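Local atomic coordinates of titin heart isoform N2-B (Homo sapiens, PDB entry 2BK8), a protein that forms the elastic giant filament of the muscle sarcomere, the part here being M1, an immunoglobulin-like domain of its M-band region. Residues Thr32-Tyr37 and Tyr73-Val78; Met3-Ile8 and Asp84-Glu89; Gly13-His18 and Leu90-Val95; Ser46-Ile51 and Leu60-Ile65. One frame throughout, in Å; residues are numbered along the deposited sequence.

Interaction 1: Thr32-Tyr37 and Tyr73-Val78; sequences TQVTWY and YRCKVV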
# COMPACT_ATOMS: atom_id res chain seq x y z
N THR A 32 -2.02 16.68 -2.27
CA THR A 32 -2.08 15.22 -2.30
C THR A 32 -1.79 14.59 -0.93
O THR A 32 -0.77 14.91 -0.32
CB THR A 32 -1.10 14.66 -3.36
OG1 THR A 32 -1.38 15.27 -4.63
CG2 THR A 32 -1.23 13.15 -3.47
N GLN A 33 -2.70 13.73 -0.45
CA GLN A 33 -2.54 12.94 0.81
C GLN A 33 -2.75 11.44 0.51
O GLN A 33 -3.69 11.07 -0.19
CB GLN A 33 -3.53 13.39 1.91
CG GLN A 33 -3.50 12.50 3.19
CD GLN A 33 -4.59 12.84 4.21
OE1 GLN A 33 -5.78 12.54 4.01
NE2 GLN A 33 -4.18 13.45 5.33
N VAL A 34 -1.90 10.58 1.07
CA VAL A 34 -1.97 9.13 0.78
C VAL A 34 -2.28 8.36 2.04
O VAL A 34 -1.70 8.66 3.09
CB VAL A 34 -0.61 8.61 0.24
CG1 VAL A 34 -0.62 7.06 0.06
CG2 VAL A 34 -0.25 9.32 -1.04
N THR A 35 -3.22 7.42 1.95
CA THR A 35 -3.53 6.53 3.09
C THR A 35 -3.57 5.08 2.57
O THR A 35 -4.22 4.79 1.55
CB THR A 35 -4.91 6.89 3.74
OG1 THR A 35 -4.96 8.29 4.09
CG2 THR A 35 -5.17 6.06 5.01
N TRP A 36 -2.92 4.17 3.29
CA TRP A 36 -2.97 2.73 2.95
C TRP A 36 -3.97 1.97 3.84
O TRP A 36 -4.21 2.36 5.00
CB TRP A 36 -1.59 2.09 3.08
CG TRP A 36 -0.55 2.57 2.09
CD1 TRP A 36 0.17 3.72 2.15
CD2 TRP A 36 -0.14 1.88 0.89
NE1 TRP A 36 1.03 3.79 1.07
CE2 TRP A 36 0.86 2.68 0.29
CE3 TRP A 36 -0.50 0.66 0.29
CZ2 TRP A 36 1.54 2.28 -0.89
CZ3 TRP A 36 0.16 0.26 -0.89
CH2 TRP A 36 1.17 1.10 -1.49
N TYR A 37 -4.53 0.88 3.31
CA TYR A 37 -5.43 -0.02 4.05
C TYR A 37 -5.04 -1.48 3.84
O TYR A 37 -4.59 -1.86 2.76
CB TYR A 37 -6.91 0.17 3.65
CG TYR A 37 -7.47 1.57 3.84
CD1 TYR A 37 -8.33 1.88 4.91
CD2 TYR A 37 -7.17 2.59 2.93
CE1 TYR A 37 -8.85 3.17 5.07
CE2 TYR A 37 -7.65 3.85 3.10
CZ TYR A 37 -8.48 4.15 4.16
OH TYR A 37 -8.97 5.46 4.26
N TYR A 73 -4.28 -5.22 -0.22
CA TYR A 73 -3.74 -3.92 0.26
C TYR A 73 -4.18 -2.83 -0.73
O TYR A 73 -4.14 -3.06 -1.95
CB TYR A 73 -2.20 -3.99 0.40
CG TYR A 73 -1.78 -4.87 1.57
CD1 TYR A 73 -1.37 -4.30 2.77
CD2 TYR A 73 -1.87 -6.26 1.48
CE1 TYR A 73 -1.05 -5.12 3.88
CE2 TYR A 73 -1.54 -7.09 2.57
CZ TYR A 73 -1.14 -6.51 3.76
OH TYR A 73 -0.81 -7.36 4.82
N ARG A 74 -4.64 -1.68 -0.22
CA ARG A 74 -5.13 -0.55 -1.05
C ARG A 74 -4.29 0.69 -0.75
O ARG A 74 -4.02 0.99 0.41
CB ARG A 74 -6.60 -0.23 -0.73
CG ARG A 74 -7.21 1.04 -1.38
CD ARG A 74 -8.66 1.23 -0.87
NE ARG A 74 -9.40 2.32 -1.51
CZ ARG A 74 -10.71 2.51 -1.39
NH1 ARG A 74 -11.46 1.67 -0.67
NH2 ARG A 74 -11.30 3.52 -2.00
N CYS A 75 -3.87 1.39 -1.80
CA CYS A 75 -3.27 2.73 -1.67
C CYS A 75 -4.32 3.73 -2.13
O CYS A 75 -4.71 3.73 -3.33
CB CYS A 75 -2.02 2.86 -2.55
SG CYS A 75 -1.20 4.50 -2.48
N LYS A 76 -4.82 4.53 -1.19
CA LYS A 76 -5.82 5.57 -1.50
C LYS A 76 -5.22 6.99 -1.58
O LYS A 76 -4.60 7.49 -0.63
CB LYS A 76 -7.02 5.54 -0.49
CG LYS A 76 -8.12 6.56 -0.82
CD LYS A 76 -9.24 6.47 0.22
CE LYS A 76 -10.27 7.57 0.01
NZ LYS A 76 -11.65 7.16 0.43
N VAL A 77 -5.44 7.65 -2.71
CA VAL A 77 -4.86 8.97 -2.97
C VAL A 77 -5.94 10.03 -3.12
O VAL A 77 -6.89 9.84 -3.86
CB VAL A 77 -3.90 8.95 -4.19
CG1 VAL A 77 -2.98 10.07 -4.08
CG2 VAL A 77 -3.04 7.64 -4.14
N VAL A 78 -5.82 11.11 -2.35
CA VAL A 78 -6.85 12.17 -2.32
C VAL A 78 -6.19 13.53 -2.44
O VAL A 78 -5.20 13.80 -1.75
CB VAL A 78 -7.69 12.13 -1.00
CG1 VAL A 78 -8.73 13.24 -0.96
CG2 VAL A 78 -8.36 10.79 -0.84
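Q33 and V78, T35 and K76, and Y37 and R74 each trade two backbone hydrogen bonds, so all six N-H groups and all six carbonyl oxygens of these pairs are satisfied across the two antiparallel strands. In the middle pair, T35 N reaches K76 O at 2.9 Å and K76 N returns to T35 O at 2.8 Å. Facing the core, C75 lies over the indole of W36, the tryptophan packed on a strand cysteine typical of immunoglobulin domains: its CB is 3.7 Å from the centroid of the six-membered ring, 7° off the normal. C75 SG, anti to the backbone N (chi1 180°), makes a sulfur-aromatic contact there and meets V34 CG1 at 3.7 Å. An alanine in place of W36 would probably leave C75 without its aromatic cover and open a gap toward L60. On the other face, the edge of the Y37 ring meets K76 CB at 4.0 Å.

Polar tips are served elsewhere: T32 OG1 by D29 N, Y73 OH by D69 O, R74 NE by S85 OG. Strand 71-78 bonds on its far edge to strand 83-92, while C23 and I25 of strand 19-26 pack onto the core face.

Interaction 2: Met3-Ile8 and Asp84-Glu89; sequences MVSGQI and DSSYAE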
# COMPACT_ATOMS: atom_id res chain seq x y z
N MET A 3 -5.38 13.41 -10.15
CA MET A 3 -4.38 12.36 -10.17
C MET A 3 -4.84 11.03 -10.77
O MET A 3 -6.04 10.79 -10.99
CB MET A 3 -3.80 12.15 -8.75
CG MET A 3 -3.86 13.35 -7.80
SD MET A 3 -3.28 12.80 -6.19
CE MET A 3 -4.47 13.44 -5.07
N VAL A 4 -3.86 10.22 -11.12
CA VAL A 4 -4.04 8.79 -11.35
C VAL A 4 -3.04 8.07 -10.46
O VAL A 4 -1.85 8.41 -10.43
CB VAL A 4 -3.76 8.42 -12.81
CG1 VAL A 4 -3.78 6.93 -13.05
CG2 VAL A 4 -4.78 9.07 -13.72
N SER A 5 -3.53 7.08 -9.71
CA SER A 5 -2.64 6.21 -8.98
C SER A 5 -2.20 5.02 -9.85
O SER A 5 -3.04 4.32 -10.44
CB SER A 5 -3.31 5.77 -7.68
OG SER A 5 -4.47 4.99 -7.94
N GLY A 6 -0.88 4.80 -9.94
CA GLY A 6 -0.30 3.72 -10.79
C GLY A 6 -0.52 2.28 -10.32
O GLY A 6 -1.01 2.06 -9.20
N GLN A 7 -0.18 1.30 -11.16
CA GLN A 7 -0.33 -0.12 -10.78
C GLN A 7 0.68 -0.50 -9.70
O GLN A 7 1.83 -0.04 -9.71
CB GLN A 7 -0.14 -1.07 -11.97
CG GLN A 7 -1.00 -0.76 -13.19
CD GLN A 7 -0.45 -1.41 -14.44
OE1 GLN A 7 0.64 -1.06 -14.91
NE2 GLN A 7 -1.19 -2.34 -14.99
N ILE A 8 0.24 -1.37 -8.79
CA ILE A 8 1.05 -1.93 -7.71
C ILE A 8 1.14 -3.45 -7.96
O ILE A 8 0.13 -4.09 -8.30
CB ILE A 8 0.40 -1.66 -6.34
CG1 ILE A 8 0.21 -0.16 -6.06
CG2 ILE A 8 1.21 -2.31 -5.19
CD1 ILE A 8 -0.69 0.11 -4.81
N ASP A 84 -8.29 8.61 -6.26
CA ASP A 84 -8.07 7.35 -6.98
C ASP A 84 -7.46 6.33 -6.00
O ASP A 84 -6.87 6.71 -4.97
CB ASP A 84 -7.12 7.58 -8.17
CG ASP A 84 -7.14 6.42 -9.23
OD1 ASP A 84 -7.98 5.50 -9.18
OD2 ASP A 84 -6.31 6.49 -10.16
N SER A 85 -7.61 5.04 -6.31
CA SER A 85 -6.99 3.97 -5.49
C SER A 85 -6.41 2.88 -6.40
O SER A 85 -6.93 2.65 -7.52
CB SER A 85 -8.05 3.32 -4.59
OG SER A 85 -8.60 4.21 -3.63
N SER A 86 -5.42 2.15 -5.86
CA SER A 86 -4.78 1.03 -6.55
C SER A 86 -4.65 -0.10 -5.52
O SER A 86 -4.59 0.19 -4.33
CB SER A 86 -3.43 1.49 -7.14
OG SER A 86 -3.65 2.37 -8.26
N TYR A 87 -4.68 -1.36 -5.99
CA TYR A 87 -4.79 -2.55 -5.12
C TYR A 87 -3.74 -3.61 -5.46
O TYR A 87 -3.31 -3.70 -6.62
CB TYR A 87 -6.20 -3.14 -5.28
CG TYR A 87 -7.34 -2.23 -4.86
CD1 TYR A 87 -7.85 -2.28 -3.57
CD2 TYR A 87 -7.91 -1.33 -5.76
CE1 TYR A 87 -8.91 -1.44 -3.18
CE2 TYR A 87 -8.98 -0.48 -5.37
CZ TYR A 87 -9.46 -0.55 -4.07
OH TYR A 87 -10.50 0.24 -3.64
N ALA A 88 -3.31 -4.41 -4.47
CA ALA A 88 -2.47 -5.59 -4.75
C ALA A 88 -2.59 -6.61 -3.61
O ALA A 88 -3.07 -6.27 -2.53
CB ALA A 88 -1.01 -5.16 -4.97
N GLU A 89 -2.17 -7.86 -3.87
CA GLU A 89 -2.32 -8.96 -2.93
C GLU A 89 -0.99 -9.25 -2.23
O GLU A 89 0.10 -9.00 -2.80
CB GLU A 89 -2.76 -10.21 -3.69
CG GLU A 89 -4.07 -10.01 -4.45
CD GLU A 89 -5.23 -9.84 -3.49
OE1 GLU A 89 -5.54 -10.78 -2.74
OE2 GLU A 89 -5.82 -8.74 -3.46
O HOH W 1 -5.88 3.48 -10.09
O HOH W 2 -2.73 -1.94 -8.95
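S5 and D84 open the polar part of this contact: the backbone N of S5 donates to D84 OD2 at 2.9 Å, nearly straight at 160°, and comes in from above the carboxylate plane, 36° out of it. The other carboxylate oxygen, OD1, takes a weak bond from the N-H of S85. An alanine here instead of D84 would probably leave the N-H of S5 without its acceptor across the contact and the 3-8 segment less firmly tied to strand 83-92.

The hydroxyls form a short chain of bonds. S5 OG sits between its own backbone N and carbonyl carbon (chi1 64°), and from there donates to S86 OG at 2.8 Å. S86 OG in turn donates to G6 O, also at 2.8 Å, approaching from above the carbonyl plane.

Water extends the link where the backbones stand apart. A water accepts from I8 N at 3.0 Å and donates to Y87 O at the same distance. A second water lies between S5 O and S85 O.

The apolar part belongs to I8, whose two branches divide the work: CG2 touches A88 CB at 3.6 Å, and CD1 approaches S86 CB at 3.9 Å.

The two segments run in nearly the same direction but serve different sheets. V4 and G6 bond to E26 and K24 of strand 19-26, while D84, S86 and A88 bond to V77, C75 and Y73 of strand 71-78. The chain thus starts on the sheet of strand 19-26 and then crosses toward strand 83-92, as in I-set immunoglobulin domains, with I8 filling in against Y21, C23 and C75.

Interaction 3: Gly13-His18 and Leu90-Val95; sequences GEEGGH and LFVKGV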
# COMPACT_ATOMS: atom_id res chain seq x y z
N GLY A 13 5.00 -13.17 0.83
CA GLY A 13 5.69 -12.87 2.09
C GLY A 13 6.00 -14.19 2.76
O GLY A 13 5.16 -15.09 2.80
N GLU A 14 7.23 -14.31 3.27
CA GLU A 14 7.60 -15.46 4.08
C GLU A 14 7.49 -15.11 5.56
O GLU A 14 7.84 -13.99 5.95
CB GLU A 14 9.02 -15.92 3.78
CG GLU A 14 9.23 -16.46 2.38
CD GLU A 14 10.61 -17.03 2.18
OE1 GLU A 14 11.21 -17.53 3.17
OE2 GLU A 14 11.11 -16.99 1.04
N GLU A 15 7.05 -16.07 6.38
CA GLU A 15 6.86 -15.81 7.81
C GLU A 15 8.13 -15.22 8.43
O GLU A 15 9.22 -15.75 8.22
CB GLU A 15 6.43 -17.08 8.56
CG GLU A 15 4.92 -17.34 8.49
CD GLU A 15 4.53 -18.72 8.99
OE1 GLU A 15 5.28 -19.29 9.83
OE2 GLU A 15 3.47 -19.23 8.56
N GLY A 16 7.99 -14.12 9.17
CA GLY A 16 9.15 -13.44 9.79
C GLY A 16 9.94 -12.51 8.89
O GLY A 16 10.82 -11.79 9.35
N GLY A 17 9.61 -12.51 7.59
CA GLY A 17 10.26 -11.59 6.65
C GLY A 17 9.48 -10.30 6.45
O GLY A 17 8.64 -9.93 7.29
N HIS A 18 9.75 -9.62 5.32
CA HIS A 18 9.02 -8.41 4.93
C HIS A 18 8.63 -8.41 3.43
O HIS A 18 9.15 -9.23 2.65
CB HIS A 18 9.86 -7.16 5.30
CG HIS A 18 11.06 -6.93 4.42
ND1 HIS A 18 12.30 -7.42 4.72
CD2 HIS A 18 11.21 -6.24 3.27
CE1 HIS A 18 13.17 -7.06 3.79
NE2 HIS A 18 12.53 -6.33 2.90
N LEU A 90 -1.09 -9.83 -1.03
CA LEU A 90 0.04 -10.43 -0.32
C LEU A 90 -0.35 -11.90 -0.12
O LEU A 90 -1.43 -12.18 0.44
CB LEU A 90 0.27 -9.75 1.05
CG LEU A 90 1.58 -10.02 1.80
CD1 LEU A 90 1.80 -8.96 2.91
CD2 LEU A 90 1.62 -11.42 2.36
N PHE A 91 0.46 -12.82 -0.64
CA PHE A 91 0.26 -14.27 -0.46
C PHE A 91 1.29 -14.82 0.55
O PHE A 91 2.48 -14.64 0.37
CB PHE A 91 0.41 -15.04 -1.79
CG PHE A 91 -0.24 -14.36 -2.99
CD1 PHE A 91 -1.64 -14.37 -3.16
CD2 PHE A 91 0.54 -13.76 -3.97
CE1 PHE A 91 -2.22 -13.73 -4.26
CE2 PHE A 91 -0.04 -13.13 -5.08
CZ PHE A 91 -1.41 -13.13 -5.23
N VAL A 92 0.79 -15.49 1.59
CA VAL A 92 1.59 -16.30 2.55
C VAL A 92 1.33 -17.81 2.41
O VAL A 92 0.17 -18.25 2.36
CB VAL A 92 1.32 -15.84 4.02
CG1 VAL A 92 2.21 -16.62 5.04
CG2 VAL A 92 1.51 -14.34 4.18
N LYS A 93 2.39 -18.62 2.38
CA LYS A 93 2.27 -20.10 2.30
C LYS A 93 1.42 -20.67 3.44
O LYS A 93 1.61 -20.29 4.59
CB LYS A 93 3.66 -20.75 2.29
CG LYS A 93 3.64 -22.25 2.07
CD LYS A 93 4.93 -22.72 1.41
CE LYS A 93 4.81 -24.15 0.87
NZ LYS A 93 4.93 -25.20 1.93
N GLY A 94 0.45 -21.53 3.11
CA GLY A 94 -0.44 -22.16 4.13
C GLY A 94 -1.83 -21.53 4.30
O GLY A 94 -2.67 -22.09 5.01
N VAL A 95 -2.06 -20.38 3.65
CA VAL A 95 -3.34 -19.64 3.77
C VAL A 95 -4.36 -19.98 2.67
O VAL A 95 -5.40 -20.59 2.96
CB VAL A 95 -3.13 -18.08 3.78
CG1 VAL A 95 -4.49 -17.35 4.00
CG2 VAL A 95 -2.13 -17.67 4.86
O HOH W 3 5.10 -17.77 2.40
O HOH W 4 3.81 -20.02 6.00
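G13 and F91 meet at the end of the parallel pairing between strand 11-13 and strand 83-92, the A'-G edge of an immunoglobulin I-set domain. G13 N donates to F91 O at 3.0 Å with an angle of 159° at the hydrogen, the donor somewhat tilted from the carbonyl plane. F91 also bonds through its backbone to A11, so the pairing begins before this point. Beyond it a water takes over: it donates to G13 O at 2.7 Å and accepts from K93 N at 2.8 Å, standing where the next direct bond of a parallel pair would be.

Two apolar side chains border G13. L90 has CG anti to its backbone N (chi1 -167°), and its CD2 comes to 4.1 Å from G13 N; with no CB on G13, the methyl has room to lie there. All three side-chain carbons of V92 gather near G13 O.

Past G13 the chain folds back in a type II turn from E14 to G17, closed by G17 N donating to E14 O at 2.8 Å. G16 takes the positive phi of 82° that such a turn needs at its third position. From the turn E15 reaches back: its CG nears V92 CG1 at 4.4 Å, and its OE2, besides a salt bridge with K67, receives a bond of 2.7 Å from a water that also donates to K93 O at 2.6 Å.

Outside the pair, D70 accepts from V92 N, and V19 and Y21 pack on L90. A first strand split in two, its second part (11-13) parallel to the last strand, is a feature of I-set domains, shared with the V-set.

Interaction 4: Ser46-Ile51 and Leu60-Ile65; sequences SEKYEI and LYVKDI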
# COMPACT_ATOMS: atom_id res chain seq x y z
N SER A 46 4.21 2.37 12.63
CA SER A 46 4.19 1.59 13.86
C SER A 46 5.35 0.60 13.84
O SER A 46 6.17 0.61 12.92
CB SER A 46 2.87 0.83 13.94
OG SER A 46 2.73 -0.03 12.82
N GLU A 47 5.41 -0.28 14.83
CA GLU A 47 6.38 -1.38 14.82
C GLU A 47 6.14 -2.31 13.62
O GLU A 47 7.06 -2.98 13.16
CB GLU A 47 6.32 -2.16 16.14
CG GLU A 47 6.85 -1.39 17.35
CD GLU A 47 6.76 -2.16 18.66
OE1 GLU A 47 6.55 -3.40 18.63
OE2 GLU A 47 6.90 -1.52 19.73
N LYS A 48 4.92 -2.30 13.09
CA LYS A 48 4.53 -3.22 12.01
C LYS A 48 4.69 -2.68 10.57
O LYS A 48 5.04 -3.46 9.68
CB LYS A 48 3.09 -3.69 12.25
CG LYS A 48 2.52 -4.64 11.21
CD LYS A 48 3.07 -6.06 11.34
CE LYS A 48 2.47 -7.03 10.33
NZ LYS A 48 2.98 -8.44 10.58
N TYR A 49 4.35 -1.40 10.34
CA TYR A 49 4.34 -0.78 8.98
C TYR A 49 5.27 0.43 8.84
O TYR A 49 5.28 1.31 9.72
CB TYR A 49 2.91 -0.34 8.56
CG TYR A 49 1.88 -1.43 8.67
CD1 TYR A 49 1.88 -2.51 7.80
CD2 TYR A 49 0.89 -1.38 9.66
CE1 TYR A 49 0.91 -3.53 7.90
CE2 TYR A 49 -0.08 -2.39 9.77
CZ TYR A 49 -0.05 -3.46 8.90
OH TYR A 49 -1.00 -4.45 8.98
N GLU A 50 6.03 0.49 7.74
CA GLU A 50 6.93 1.62 7.47
C GLU A 50 6.36 2.28 6.20
O GLU A 50 6.39 1.68 5.13
CB GLU A 50 8.40 1.18 7.26
CG GLU A 50 9.42 2.30 7.19
CD GLU A 50 10.82 1.87 6.66
OE1 GLU A 50 11.20 0.69 6.79
OE2 GLU A 50 11.54 2.73 6.11
N ILE A 51 5.80 3.49 6.37
CA ILE A 51 5.02 4.14 5.31
C ILE A 51 5.63 5.50 5.04
O ILE A 51 5.85 6.30 5.96
CB ILE A 51 3.53 4.32 5.71
CG1 ILE A 51 2.87 2.97 6.00
CG2 ILE A 51 2.74 5.04 4.58
CD1 ILE A 51 1.48 3.09 6.66
N LEU A 60 4.82 1.39 0.95
CA LEU A 60 4.43 0.64 2.14
C LEU A 60 5.34 -0.56 2.34
O LEU A 60 5.44 -1.44 1.49
CB LEU A 60 2.95 0.17 2.07
CG LEU A 60 2.56 -0.86 3.15
CD1 LEU A 60 2.50 -0.24 4.57
CD2 LEU A 60 1.20 -1.52 2.80
N TYR A 61 6.01 -0.62 3.49
CA TYR A 61 6.78 -1.80 3.88
C TYR A 61 6.10 -2.52 5.03
O TYR A 61 5.86 -1.92 6.09
CB TYR A 61 8.19 -1.40 4.28
CG TYR A 61 9.20 -1.46 3.16
CD1 TYR A 61 9.22 -0.48 2.19
CD2 TYR A 61 10.12 -2.49 3.08
CE1 TYR A 61 10.13 -0.51 1.16
CE2 TYR A 61 11.05 -2.54 2.04
CZ TYR A 61 11.04 -1.55 1.07
OH TYR A 61 11.96 -1.53 0.04
N VAL A 62 5.80 -3.80 4.82
CA VAL A 62 5.18 -4.66 5.88
C VAL A 62 6.20 -5.58 6.53
O VAL A 62 6.83 -6.37 5.82
CB VAL A 62 4.06 -5.56 5.30
CG1 VAL A 62 3.39 -6.36 6.45
CG2 VAL A 62 3.02 -4.74 4.50
N LYS A 63 6.36 -5.50 7.86
CA LYS A 63 7.37 -6.22 8.67
C LYS A 63 6.84 -7.44 9.43
O LYS A 63 5.63 -7.56 9.64
CB LYS A 63 8.00 -5.26 9.69
CG LYS A 63 8.99 -4.26 9.11
CD LYS A 63 8.42 -3.55 7.88
CE LYS A 63 9.46 -3.53 6.80
NZ LYS A 63 9.16 -2.49 5.80
N ASP A 64 7.76 -8.29 9.90
CA ASP A 64 7.44 -9.46 10.74
C ASP A 64 6.23 -10.23 10.22
O ASP A 64 5.22 -10.36 10.89
CB ASP A 64 7.20 -9.05 12.21
CG ASP A 64 8.42 -8.44 12.85
OD1 ASP A 64 9.40 -9.18 13.08
OD2 ASP A 64 8.38 -7.23 13.19
N ILE A 65 6.31 -10.72 8.99
CA ILE A 65 5.13 -11.32 8.33
C ILE A 65 4.56 -12.52 9.09
O ILE A 65 5.32 -13.35 9.69
CB ILE A 65 5.44 -11.66 6.81
CG1 ILE A 65 5.55 -10.36 5.98
CG2 ILE A 65 4.46 -12.75 6.26
CD1 ILE A 65 4.25 -9.67 5.70
O HOH W 5 6.28 -5.94 13.80
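K48 reaches the loop of K63 and D64 by its torsions: CG is anti to the backbone N (chi1 179°), which places it over the centre of the Y49 ring, 3.6 Å above its plane, and a bend at chi2 (75°) turns CD toward K63 O. NZ donates to K63 O at 2.9 Å, nearly in line with the carbonyl, and weakly to D64 O, while CE touches V62 CG1. S46 OG accepts from K48 N in an ST turn, widened to an ST motif by Y49 N.

Backbone bonds join the rest: K63 N gives to K48 O at 3.0 Å, and E50 and Y61 exchange a pair of bonds in this antiparallel hairpin. On the inner face side chains lie side by side. L60 CD1 meets I51 CG1 at 3.5 Å and Y49 CD1 at 4.0 Å; Y49 CE1 rests 4.0 Å from V62 CG1. L43 and W36 extend this apolar patch.

D69 makes a salt bridge with K48 NZ, so two carbonyl oxygens and a carboxylate surround the ammonium; that setting is likely to stabilise its positive charge and to fix the loop after strand 57-62 against the residue leading into strand 49-54.

In the fold
The four contacts spread through one immunoglobulin I-set sandwich. Along the chain, interaction 4 is nested inside interaction 1, which is nested inside both interactions 2 and 3; these two alternate, sharing strand 83-92. Interactions 1 and 2, centres about 9 Å apart, meet through backbone bonds between strands 71-78 and 83-92. Interaction 4 belongs to the opposite sheet, centred about 15 Å from interaction 1, and packs against it across the core through W36, Y73 and L60. Interaction 3, centred about 23 Å from interaction 1, touches interaction 4 where G16 and G17 bond to I65. Strand 83-92 thus holds segments 3-8 and 13-18 at places about 22 Å apart (centres), tying both chain ends into one domain.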